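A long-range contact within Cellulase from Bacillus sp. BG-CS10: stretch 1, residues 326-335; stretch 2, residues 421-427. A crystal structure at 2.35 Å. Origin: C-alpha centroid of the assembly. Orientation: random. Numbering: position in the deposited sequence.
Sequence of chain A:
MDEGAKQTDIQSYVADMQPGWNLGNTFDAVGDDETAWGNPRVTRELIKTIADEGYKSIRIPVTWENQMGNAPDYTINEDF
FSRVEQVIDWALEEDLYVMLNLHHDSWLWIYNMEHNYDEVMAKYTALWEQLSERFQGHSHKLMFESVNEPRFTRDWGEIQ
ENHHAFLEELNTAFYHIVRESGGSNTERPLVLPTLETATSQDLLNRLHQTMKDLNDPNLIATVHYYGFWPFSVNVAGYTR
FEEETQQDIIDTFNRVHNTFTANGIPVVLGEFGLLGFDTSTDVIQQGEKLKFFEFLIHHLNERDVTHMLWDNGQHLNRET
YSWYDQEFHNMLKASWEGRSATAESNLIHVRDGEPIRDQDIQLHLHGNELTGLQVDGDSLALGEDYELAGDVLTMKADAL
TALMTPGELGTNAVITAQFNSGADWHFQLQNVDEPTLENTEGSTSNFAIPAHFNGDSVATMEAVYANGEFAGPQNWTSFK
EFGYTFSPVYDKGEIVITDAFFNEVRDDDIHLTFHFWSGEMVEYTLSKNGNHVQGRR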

# COMPACT_ATOMS: atom_id res chain seq x y z
N GLN A 326 13.69 -3.96 5.27
CA GLN A 326 14.56 -2.80 5.45
C GLN A 326 14.85 -2.08 4.14
O GLN A 326 14.98 -0.86 4.11
N GLU A 327 14.97 -2.85 3.07
CA GLU A 327 15.21 -2.31 1.73
C GLU A 327 14.08 -1.35 1.34
O GLU A 327 14.32 -0.23 0.87
N PHE A 328 12.85 -1.80 1.58
CA PHE A 328 11.63 -1.04 1.35
C PHE A 328 11.65 0.31 2.09
O PHE A 328 11.52 1.38 1.47
N HIS A 329 11.84 0.26 3.41
CA HIS A 329 11.84 1.49 4.18
C HIS A 329 13.00 2.41 3.82
O HIS A 329 12.87 3.63 3.88
N ASN A 330 14.14 1.83 3.47
CA ASN A 330 15.26 2.64 3.01
C ASN A 330 14.87 3.39 1.75
O ASN A 330 15.24 4.55 1.57
N MSE A 331 14.11 2.74 0.87
CA MSE A 331 13.66 3.40 -0.35
C MSE A 331 12.69 4.55 -0.03
O MSE A 331 12.77 5.62 -0.64
N LEU A 332 11.79 4.32 0.92
CA LEU A 332 10.89 5.40 1.36
C LEU A 332 11.67 6.59 1.92
O LEU A 332 11.47 7.74 1.52
N LYS A 333 12.56 6.28 2.86
CA LYS A 333 13.39 7.27 3.55
C LYS A 333 14.19 8.10 2.56
O LYS A 333 14.22 9.33 2.65
N ALA A 334 14.82 7.42 1.61
CA ALA A 334 15.55 8.09 0.54
C ALA A 334 14.63 8.99 -0.27
O ALA A 334 14.98 10.12 -0.61
N SER A 335 13.44 8.48 -0.57
CA SER A 335 12.50 9.23 -1.40
C SER A 335 11.97 10.49 -0.71
O SER A 335 11.55 11.43 -1.39
N SER A 421 23.73 10.10 -5.12
CA SER A 421 22.59 10.46 -4.28
C SER A 421 21.54 9.36 -4.33
O SER A 421 21.43 8.63 -5.32
N GLY A 422 20.77 9.23 -3.25
CA GLY A 422 19.66 8.30 -3.19
C GLY A 422 20.01 6.99 -2.52
O GLY A 422 21.12 6.82 -2.01
N ALA A 423 19.07 6.05 -2.52
CA ALA A 423 19.30 4.75 -1.91
C ALA A 423 20.13 3.86 -2.82
O ALA A 423 20.16 4.05 -4.04
N ASP A 424 20.81 2.90 -2.21
CA ASP A 424 21.53 1.89 -2.97
C ASP A 424 20.54 0.93 -3.60
O ASP A 424 19.48 0.65 -3.04
N TRP A 425 20.88 0.41 -4.78
CA TRP A 425 20.02 -0.55 -5.45
C TRP A 425 20.63 -1.94 -5.31
O TRP A 425 21.81 -2.11 -5.56
N HIS A 426 19.83 -2.92 -4.91
CA HIS A 426 20.38 -4.25 -4.64
C HIS A 426 19.96 -5.28 -5.68
O HIS A 426 18.81 -5.70 -5.72
N PHE A 427 20.92 -5.70 -6.50
CA PHE A 427 20.70 -6.80 -7.42
C PHE A 427 20.85 -8.14 -6.72
O PHE A 427 21.86 -8.40 -6.08

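Stretch 2 runs alongside one flank of the helix formed by stretch 1, and the contact is modest, burying 276 Å² in all. Ser-421 stays clear of the helix, so the contact opens at Gly-422. Its backbone angles (phi 97°, psi -176°) would jam a CB against the preceding carbonyl oxygen, which by itself calls for glycine. Here the chain comes close to the helix: Gly-422 C lies 4.4 Å from Ala-334 CB.

Ala-423 points toward the helix and is the most heavily covered residue of the contact. Its CB meets Ala-334 CB at 3.7 Å, and two methyl groups facing each other let loop and helix approach closely. The same Ala-423 CB lies 4.2 Å from Asn-330 O and 4.5 Å from Met-331 SE, the selenium of a selenomethionine. Asp-424 points sideways and makes no contact.

Trp-425 begins the strand. Its CA-to-CB bond points away, yet with chi1 t the long indole brings its end back within reach. Met-331 starts sideways and, with chi1 t and chi2 p, likewise extends nearer; its CE touches the edge of the indole, 4.0 Å from Trp-425 CZ3. A flexible, apolar side chain suits this gap. Trp-425 NE1 is satisfied elsewhere in the structure.

His-426 points toward the helix with chi1 m. Glu-327, extended with chi1 and chi2 both t, brings OE1 to 3.3 Å from His-426 CB. Two waters link the pair: water 1 donates to Glu-327 OE1 (2.8 Å) and to His-426 O (2.5 Å), while water 2 donates to Glu-327 OE1 (2.7 Å) and accepts from His-426 N (2.9 Å). A carboxylate oxygen suits this place, since it can accept from both waters. Phe-427 then points away, leaving the helix behind.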

# COMPACT_ATOMS: atom_id res chain seq x y z
CB GLN A 326 15.88 -3.24 6.10
CG GLN A 326 16.76 -2.08 6.52
CD GLN A 326 16.18 -1.29 7.67
OE1 GLN A 326 15.67 -1.85 8.64
NE2 GLN A 326 16.25 0.04 7.57
CB GLU A 327 15.32 -3.47 0.72
CG GLU A 327 15.71 -3.08 -0.69
CD GLU A 327 15.90 -4.31 -1.58
OE1 GLU A 327 16.85 -4.33 -2.39
OE2 GLU A 327 15.10 -5.26 -1.47
CB PHE A 328 10.42 -1.89 1.79
CG PHE A 328 9.09 -1.19 1.71
CD1 PHE A 328 8.74 -0.44 0.60
CD2 PHE A 328 8.18 -1.32 2.74
CE1 PHE A 328 7.51 0.18 0.53
CE2 PHE A 328 6.94 -0.70 2.67
CZ PHE A 328 6.61 0.06 1.57
CB HIS A 329 11.87 1.22 5.68
CG HIS A 329 11.84 2.48 6.49
ND1 HIS A 329 12.96 3.00 7.09
CD2 HIS A 329 10.83 3.35 6.73
CE1 HIS A 329 12.64 4.13 7.71
NE2 HIS A 329 11.35 4.36 7.51
CB ASN A 330 16.51 1.79 2.75
CG ASN A 330 17.21 1.38 4.04
OD1 ASN A 330 16.78 1.72 5.14
ND2 ASN A 330 18.30 0.63 3.90
CB MSE A 331 13.01 2.40 -1.31
CG MSE A 331 12.54 3.04 -2.62
SE MSE A 331 13.96 4.03 -3.55
CE MSE A 331 14.40 2.70 -4.91
CB LEU A 332 9.90 4.89 2.41
CG LEU A 332 8.98 3.71 2.08
CD1 LEU A 332 8.08 3.42 3.28
CD2 LEU A 332 8.14 3.97 0.82
CB LYS A 333 14.32 6.57 4.53
CG LYS A 333 14.94 7.46 5.59
CD LYS A 333 15.66 6.62 6.63
CE LYS A 333 15.95 7.41 7.90
NZ LYS A 333 16.23 6.51 9.06
CB ALA A 334 16.23 7.07 -0.36
CB SER A 335 11.34 8.33 -1.82
OG SER A 335 11.82 7.20 -2.52
CB SER A 421 22.00 11.79 -4.73
OG SER A 421 21.16 12.33 -3.73
CB ALA A 423 17.97 4.07 -1.58
CB ASP A 424 22.50 1.12 -2.07
CG ASP A 424 23.68 1.97 -1.64
OD1 ASP A 424 23.97 2.98 -2.32
OD2 ASP A 424 24.33 1.62 -0.63
CB TRP A 425 19.81 -0.19 -6.92
CG TRP A 425 18.85 -1.09 -7.65
CD1 TRP A 425 19.18 -2.18 -8.41
CD2 TRP A 425 17.42 -1.00 -7.67
NE1 TRP A 425 18.04 -2.76 -8.92
CE2 TRP A 425 16.94 -2.05 -8.48
CE3 TRP A 425 16.50 -0.12 -7.10
CZ2 TRP A 425 15.58 -2.26 -8.72
CZ3 TRP A 425 15.14 -0.33 -7.34
CH2 TRP A 425 14.70 -1.39 -8.14
CB HIS A 426 19.96 -4.72 -3.25
CG HIS A 426 20.39 -3.80 -2.16
ND1 HIS A 426 19.69 -2.66 -1.83
CD2 HIS A 426 21.47 -3.83 -1.34
CE1 HIS A 426 20.31 -2.04 -0.84
NE2 HIS A 426 21.39 -2.73 -0.53
CB PHE A 427 21.68 -6.73 -8.59
CG PHE A 427 21.52 -5.52 -9.45
CD1 PHE A 427 20.43 -5.39 -10.30
CD2 PHE A 427 22.46 -4.51 -9.42
CE1 PHE A 427 20.28 -4.27 -11.10
CE2 PHE A 427 22.32 -3.38 -10.22
CZ PHE A 427 21.23 -3.27 -11.06
O HOH W 1 16.90 -6.44 -4.24
O HOH W 2 17.34 -2.06 -3.71